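Local coordinates for predicted protein (Phaeodactylum tricornutum CCAP 1055/1, PDB 5Z5M), which probably catalyses the last two steps from 5-hydroxyisourate to (S)-allantoin, joining a hydroxyisourate hydrolase and an OHCU decarboxylase in one chain, at residues L203-P208 with G213-F218; I269-G274 with F293-G298. One frame throughout, in Å; residues are numbered along the deposited sequence.

Contact 1: L203-P208 with G213-F218; sequences LHRLSP and GLVGEF
The beta hairpin of strands 200-207 and 213-219, at one edge of the four-stranded antiparallel sheet in the transthyretin-like domain, brings Leu203, His204 and Arg205 against Gly213, Leu214 and Val215. Arg205 and Gly213 form a hydrogen-bonded pair, with Arg205 N 2.9 Å from Gly213 O and Gly213 N returning the bond to Arg205 O. Further on, a classic beta bulge sets both Val215 and Gly216 opposite Leu203. The nearly straight bond goes from Val215 N to Leu203 O (2.9 Å, 167° at the hydrogen), whereas Gly216 N reaches the same oxygen only weakly; Leu203 N in turn donates to Gly216 O. Gly216 holds the second bulge position with a positive phi of 165°.

His204 and Leu214 are a non-hydrogen-bonded pair on one face of the sheet. Leu214 CD1 lies over the imidazole, 3.8 Å from its centroid and displaced toward CE1 and NE2, a CH-pi contact. With CG trans to the backbone nitrogen (chi1 -175°), the leucine branch is turned toward the His204 ring, and CD1 sits over its face.

Val215 splits its branches between two neighbours. CG2 packs 3.5 Å from Leu203 CG, while CG1 lies 3.6 Å from Arg205 NH1, obliquely to the guanidinium. That group is anchored by Met211 O in the turn and by Tyr243 OH on the adjoining strand 241-248. Leu203 CB also meets the edge of the Phe218 ring at CE2 (3.9 Å).

Backbone bonding thus fixes the two strands, and with the bulge at Leu203, Val215 sits between Leu203 and Arg205 and touches both. The buried guanidinium, its NH1 and NE already bonded to Met211 O and Tyr243 OH, can also pack against the Val215 methyl.

Contact 2: I269-G274 with F293-G298; sequences IPLRFG and FSTYRG
The Phe293 ring has Ile269 over one face: CG2 stands 4.0 Å from the ring centroid and 17° off its normal, a CH-pi contact placed toward CE1 and CZ. The other end of the isoleucine, CD1, comes 3.9 Å from Phe293 CD2, so the two methyls lie over the same face, toward opposite rims. Leu271 CD1 approaches Phe293 CE1 obliquely at 4.1 Å. Phe293 sets CG between its backbone nitrogen and carbonyl carbon (chi1 74°), which turns one face of the ring toward the isoleucine methyls.

Leu271 and Thr295 meet tip to tip. Leu271 CD2 is 3.6 Å from Thr295 OG1 and also rests near CB, while CD1 lies 3.9 Å from Thr295 CG2. The threonine hydroxyl has its polar partner in Pro285 O on strand 281-289, which leaves the meeting with leucine one of packing.

The short strands 269-274 and 293-296 run 9.7 Å apart at closest approach, with their directions 18° from parallel. The separation and the inward-facing side chains are those of two beta sheets packed face to face, as in the transthyretin fold. Strand 293-296 also pairs with a strand of a second subunit, so its sheet continues across the interface, and Leu271 packs on Phe293 of that subunit.

Dispersion and the CH-pi contact therefore join the sheets here, between side chains that are all buried. Because Thr295 OG1 is satisfied within its own sheet, the hydroxyl can sit in this apolar layer without needing a partner from strand 268-275.

Both contacts involve the four-stranded sheet 213-219, 200-207, 241-248, 268-275, and they use its two outermost strands. Contact 1 works within that sheet, at a partly buried margin where one strand is bonded to the next and where a histidine and an arginine join the packing. Contact 2 leaves the sheet through its face, reaching the second sheet in the buried core with aliphatic, aromatic and threonine side chains, and takes part in a subunit interface, while no other chain touches contact 1. Strand 241-248 lies between the two, and although their centres are about 15 Å apart, Leu206 CD1 packs 3.9 Å from Arg272 NE.

Contact 1: L203-P208 with G213-F218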
loop_
_atom_site.group_PDB
_atom_site.type_symbol
_atom_site.label_atom_id
_atom_site.label_comp_id
_atom_site.label_asym_id
_atom_site.label_seq_id
_atom_site.Cartn_x
_atom_site.Cartn_y
_atom_site.Cartn_z
ATOM N N LEU A 203 -8.322 -17.859 -12.131
ATOM C CA LEU A 203 -8.407 -16.736 -13.060
ATOM C C LEU A 203 -9.597 -16.918 -13.996
ATOM O O LEU A 203 -9.715 -17.947 -14.667
ATOM C CB LEU A 203 -7.110 -16.600 -13.875
ATOM C CG LEU A 203 -7.050 -15.413 -14.846
ATOM C CD1 LEU A 203 -7.229 -14.083 -14.112
ATOM C CD2 LEU A 203 -5.734 -15.422 -15.642
ATOM N N HIS A 204 -10.484 -15.928 -14.014
ATOM C CA HIS A 204 -11.604 -15.896 -14.952
ATOM C C HIS A 204 -11.478 -14.731 -15.910
ATOM O O HIS A 204 -10.963 -13.682 -15.541
ATOM C CB HIS A 204 -12.940 -15.771 -14.219
ATOM C CG HIS A 204 -13.356 -17.012 -13.504
ATOM N ND1 HIS A 204 -12.795 -17.405 -12.308
ATOM C CD2 HIS A 204 -14.285 -17.951 -13.809
ATOM C CE1 HIS A 204 -13.360 -18.528 -11.907
ATOM N NE2 HIS A 204 -14.266 -18.882 -12.801
ATOM N N ARG A 205 -11.957 -14.919 -17.134
ATOM C CA ARG A 205 -12.199 -13.792 -18.033
ATOM C C ARG A 205 -13.660 -13.378 -17.916
ATOM O O ARG A 205 -14.558 -14.206 -18.064
ATOM C CB ARG A 205 -11.863 -14.147 -19.481
ATOM C CG ARG A 205 -11.942 -12.947 -20.434
ATOM C CD ARG A 205 -11.666 -13.342 -21.882
ATOM N NE ARG A 205 -10.279 -13.739 -22.097
ATOM C CZ ARG A 205 -9.877 -14.989 -22.305
ATOM N NH1 ARG A 205 -10.757 -15.982 -22.345
ATOM N NH2 ARG A 205 -8.590 -15.247 -22.490
ATOM N N LEU A 206 -13.900 -12.101 -17.640
ATOM C CA LEU A 206 -15.264 -11.617 -17.428
ATOM C C LEU A 206 -15.855 -11.003 -18.685
ATOM O O LEU A 206 -17.069 -11.029 -18.883
ATOM C CB LEU A 206 -15.308 -10.594 -16.294
ATOM C CG LEU A 206 -14.810 -11.042 -14.916
ATOM C CD1 LEU A 206 -15.192 -10.014 -13.861
ATOM C CD2 LEU A 206 -15.343 -12.415 -14.554
ATOM N N SER A 207 -14.992 -10.446 -19.529
ATOM C CA SER A 207 -15.432 -9.815 -20.769
ATOM C C SER A 207 -14.284 -9.798 -21.777
ATOM O O SER A 207 -13.113 -9.855 -21.383
ATOM C CB SER A 207 -15.954 -8.397 -20.503
ATOM O OG SER A 207 -14.892 -7.489 -20.277
ATOM N N PRO A 208 -14.603 -9.759 -23.084
ATOM C CA PRO A 208 -15.944 -9.761 -23.684
ATOM C C PRO A 208 -16.664 -11.093 -23.470
ATOM O O PRO A 208 -16.006 -12.133 -23.428
ATOM C CB PRO A 208 -15.663 -9.516 -25.168
ATOM C CG PRO A 208 -14.295 -10.058 -25.379
ATOM C CD PRO A 208 -13.548 -9.753 -24.114
ATOM N N GLY A 213 -15.207 -16.944 -18.961
ATOM C CA GLY A 213 -15.149 -18.247 -18.321
ATOM C C GLY A 213 -13.864 -18.471 -17.550
ATOM O O GLY A 213 -12.986 -17.612 -17.525
ATOM N N LEU A 214 -13.765 -19.627 -16.902
ATOM C CA LEU A 214 -12.542 -20.029 -16.212
ATOM C C LEU A 214 -11.409 -20.218 -17.211
ATOM O O LEU A 214 -11.533 -20.987 -18.168
ATOM C CB LEU A 214 -12.778 -21.320 -15.422
ATOM C CG LEU A 214 -11.667 -21.873 -14.532
ATOM C CD1 LEU A 214 -11.333 -20.910 -13.409
ATOM C CD2 LEU A 214 -12.091 -23.222 -13.966
ATOM N N VAL A 215 -10.301 -19.518 -17.002
ATOM C CA VAL A 215 -9.185 -19.648 -17.931
ATOM C C VAL A 215 -7.963 -20.264 -17.263
ATOM O O VAL A 215 -6.906 -20.380 -17.881
ATOM C CB VAL A 215 -8.796 -18.293 -18.560
ATOM C CG1 VAL A 215 -9.974 -17.707 -19.328
ATOM C CG2 VAL A 215 -8.328 -17.330 -17.503
ATOM N N GLY A 216 -8.103 -20.663 -16.002
ATOM C CA GLY A 216 -7.033 -21.392 -15.344
ATOM C C GLY A 216 -7.126 -21.498 -13.835
ATOM O O GLY A 216 -7.684 -20.628 -13.170
ATOM N N GLU A 217 -6.585 -22.591 -13.303
ATOM C CA GLU A 217 -6.402 -22.758 -11.867
ATOM C C GLU A 217 -4.911 -22.917 -11.592
ATOM O O GLU A 217 -4.234 -23.698 -12.261
ATOM C CB GLU A 217 -7.179 -23.965 -11.344
ATOM C CG GLU A 217 -8.689 -23.861 -11.512
ATOM C CD GLU A 217 -9.401 -25.139 -11.109
ATOM O OE1 GLU A 217 -10.618 -25.085 -10.829
ATOM O OE2 GLU A 217 -8.742 -26.199 -11.071
ATOM N N PHE A 218 -4.399 -22.173 -10.616
ATOM C CA PHE A 218 -2.963 -22.149 -10.369
ATOM C C PHE A 218 -2.632 -22.322 -8.898
ATOM O O PHE A 218 -3.515 -22.278 -8.037
ATOM C CB PHE A 218 -2.355 -20.838 -10.882
ATOM C CG PHE A 218 -2.784 -20.474 -12.273
ATOM C CD1 PHE A 218 -2.094 -20.956 -13.373
ATOM C CD2 PHE A 218 -3.869 -19.643 -12.481
ATOM C CE1 PHE A 218 -2.491 -20.623 -14.657
ATOM C CE2 PHE A 218 -4.269 -19.307 -13.759
ATOM C CZ PHE A 218 -3.575 -19.798 -14.850
#

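Contact 2: I269-G274 with F293-G298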
loop_
_atom_site.group_PDB
_atom_site.type_symbol
_atom_site.label_atom_id
_atom_site.label_comp_id
_atom_site.label_asym_id
_atom_site.label_seq_id
_atom_site.Cartn_x
_atom_site.Cartn_y
_atom_site.Cartn_z
ATOM N N ILE A 269 -10.009 -13.482 -1.844
ATOM C CA ILE A 269 -9.872 -12.128 -2.384
ATOM C C ILE A 269 -10.041 -12.093 -3.897
ATOM O O ILE A 269 -9.244 -12.696 -4.629
ATOM C CB ILE A 269 -8.501 -11.510 -2.039
ATOM C CG1 ILE A 269 -8.309 -11.424 -0.525
ATOM C CG2 ILE A 269 -8.341 -10.127 -2.698
ATOM C CD1 ILE A 269 -6.982 -10.798 -0.122
ATOM N N PRO A 270 -11.085 -11.399 -4.373
ATOM C CA PRO A 270 -11.215 -11.156 -5.811
ATOM C C PRO A 270 -10.364 -9.959 -6.237
ATOM O O PRO A 270 -10.259 -8.983 -5.490
ATOM C CB PRO A 270 -12.706 -10.863 -5.978
ATOM C CG PRO A 270 -13.074 -10.192 -4.695
ATOM C CD PRO A 270 -12.242 -10.871 -3.620
ATOM N N LEU A 271 -9.744 -10.051 -7.407
ATOM C CA LEU A 271 -8.957 -8.949 -7.955
ATOM C C LEU A 271 -9.351 -8.753 -9.406
ATOM O O LEU A 271 -8.902 -9.492 -10.284
ATOM C CB LEU A 271 -7.452 -9.226 -7.837
ATOM C CG LEU A 271 -6.529 -8.041 -7.532
ATOM C CD1 LEU A 271 -6.899 -7.437 -6.193
ATOM C CD2 LEU A 271 -5.055 -8.460 -7.534
ATOM N N ARG A 272 -10.200 -7.758 -9.642
ATOM C CA ARG A 272 -10.755 -7.480 -10.962
ATOM C C ARG A 272 -9.886 -6.454 -11.696
ATOM O O ARG A 272 -9.539 -5.416 -11.125
ATOM C CB ARG A 272 -12.195 -6.974 -10.819
ATOM C CG ARG A 272 -12.976 -6.820 -12.110
ATOM C CD ARG A 272 -14.436 -6.501 -11.791
ATOM N NE ARG A 272 -15.023 -7.507 -10.908
ATOM C CZ ARG A 272 -16.179 -7.365 -10.266
ATOM N NH1 ARG A 272 -16.885 -6.258 -10.406
ATOM N NH2 ARG A 272 -16.631 -8.335 -9.480
ATOM N N PHE A 273 -9.528 -6.750 -12.945
ATOM C CA PHE A 273 -8.637 -5.879 -13.713
ATOM C C PHE A 273 -8.791 -6.021 -15.230
ATOM O O PHE A 273 -9.285 -7.033 -15.738
ATOM C CB PHE A 273 -7.179 -6.139 -13.320
ATOM C CG PHE A 273 -6.655 -7.477 -13.772
ATOM C CD1 PHE A 273 -6.925 -8.623 -13.044
ATOM C CD2 PHE A 273 -5.898 -7.583 -14.925
ATOM C CE1 PHE A 273 -6.442 -9.856 -13.453
ATOM C CE2 PHE A 273 -5.412 -8.813 -15.342
ATOM C CZ PHE A 273 -5.684 -9.949 -14.607
ATOM N N GLY A 274 -8.350 -4.995 -15.952
ATOM C CA GLY A 274 -8.454 -4.988 -17.397
ATOM C C GLY A 274 -7.101 -5.105 -18.064
ATOM O O GLY A 274 -6.103 -4.591 -17.550
ATOM N N PHE A 293 -4.575 -5.631 2.047
ATOM C CA PHE A 293 -4.010 -6.081 0.796
ATOM C C PHE A 293 -3.919 -4.942 -0.205
ATOM O O PHE A 293 -4.581 -3.906 -0.067
ATOM C CB PHE A 293 -4.794 -7.277 0.219
ATOM C CG PHE A 293 -6.138 -6.937 -0.370
ATOM C CD1 PHE A 293 -6.268 -6.672 -1.723
ATOM C CD2 PHE A 293 -7.279 -6.963 0.410
ATOM C CE1 PHE A 293 -7.503 -6.388 -2.278
ATOM C CE2 PHE A 293 -8.523 -6.689 -0.139
ATOM C CZ PHE A 293 -8.633 -6.391 -1.481
ATOM N N SER A 294 -3.061 -5.137 -1.197
ATOM C CA SER A 294 -2.869 -4.134 -2.232
ATOM C C SER A 294 -2.394 -4.780 -3.524
ATOM O O SER A 294 -1.904 -5.911 -3.539
ATOM C CB SER A 294 -1.866 -3.069 -1.780
ATOM O OG SER A 294 -0.606 -3.643 -1.488
ATOM N N THR A 295 -2.543 -4.048 -4.616
ATOM C CA THR A 295 -2.087 -4.514 -5.905
ATOM C C THR A 295 -1.762 -3.300 -6.757
ATOM O O THR A 295 -2.058 -2.160 -6.377
ATOM C CB THR A 295 -3.138 -5.381 -6.610
ATOM O OG1 THR A 295 -2.612 -5.862 -7.849
ATOM C CG2 THR A 295 -4.383 -4.561 -6.898
ATOM N N TYR A 296 -1.144 -3.556 -7.902
ATOM C CA TYR A 296 -0.784 -2.497 -8.837
ATOM C C TYR A 296 -0.557 -3.079 -10.226
ATOM O O TYR A 296 -0.396 -4.290 -10.379
ATOM C CB TYR A 296 0.473 -1.767 -8.363
ATOM C CG TYR A 296 1.676 -2.672 -8.175
ATOM C CD1 TYR A 296 2.554 -2.922 -9.224
ATOM C CD2 TYR A 296 1.944 -3.263 -6.946
ATOM C CE1 TYR A 296 3.657 -3.738 -9.059
ATOM C CE2 TYR A 296 3.049 -4.084 -6.773
ATOM C CZ TYR A 296 3.900 -4.315 -7.832
ATOM O OH TYR A 296 4.996 -5.131 -7.672
ATOM N N ARG A 297 -0.531 -2.211 -11.233
ATOM C CA ARG A 297 -0.200 -2.616 -12.594
ATOM C C ARG A 297 1.322 -2.674 -12.754
ATOM O O ARG A 297 1.985 -1.643 -12.876
ATOM C CB ARG A 297 -0.830 -1.645 -13.605
ATOM C CG ARG A 297 -0.868 -2.119 -15.076
ATOM C CD ARG A 297 0.478 -1.979 -15.775
ATOM N NE ARG A 297 0.374 -2.039 -17.231
ATOM C CZ ARG A 297 1.205 -2.723 -18.014
ATOM N NH1 ARG A 297 1.035 -2.710 -19.329
ATOM N NH2 ARG A 297 2.200 -3.426 -17.486
ATOM N N GLY A 298 1.877 -3.880 -12.739
ATOM C CA GLY A 298 3.311 -4.044 -12.900
ATOM C C GLY A 298 3.720 -4.473 -14.297
ATOM O O GLY A 298 2.880 -4.668 -15.175
#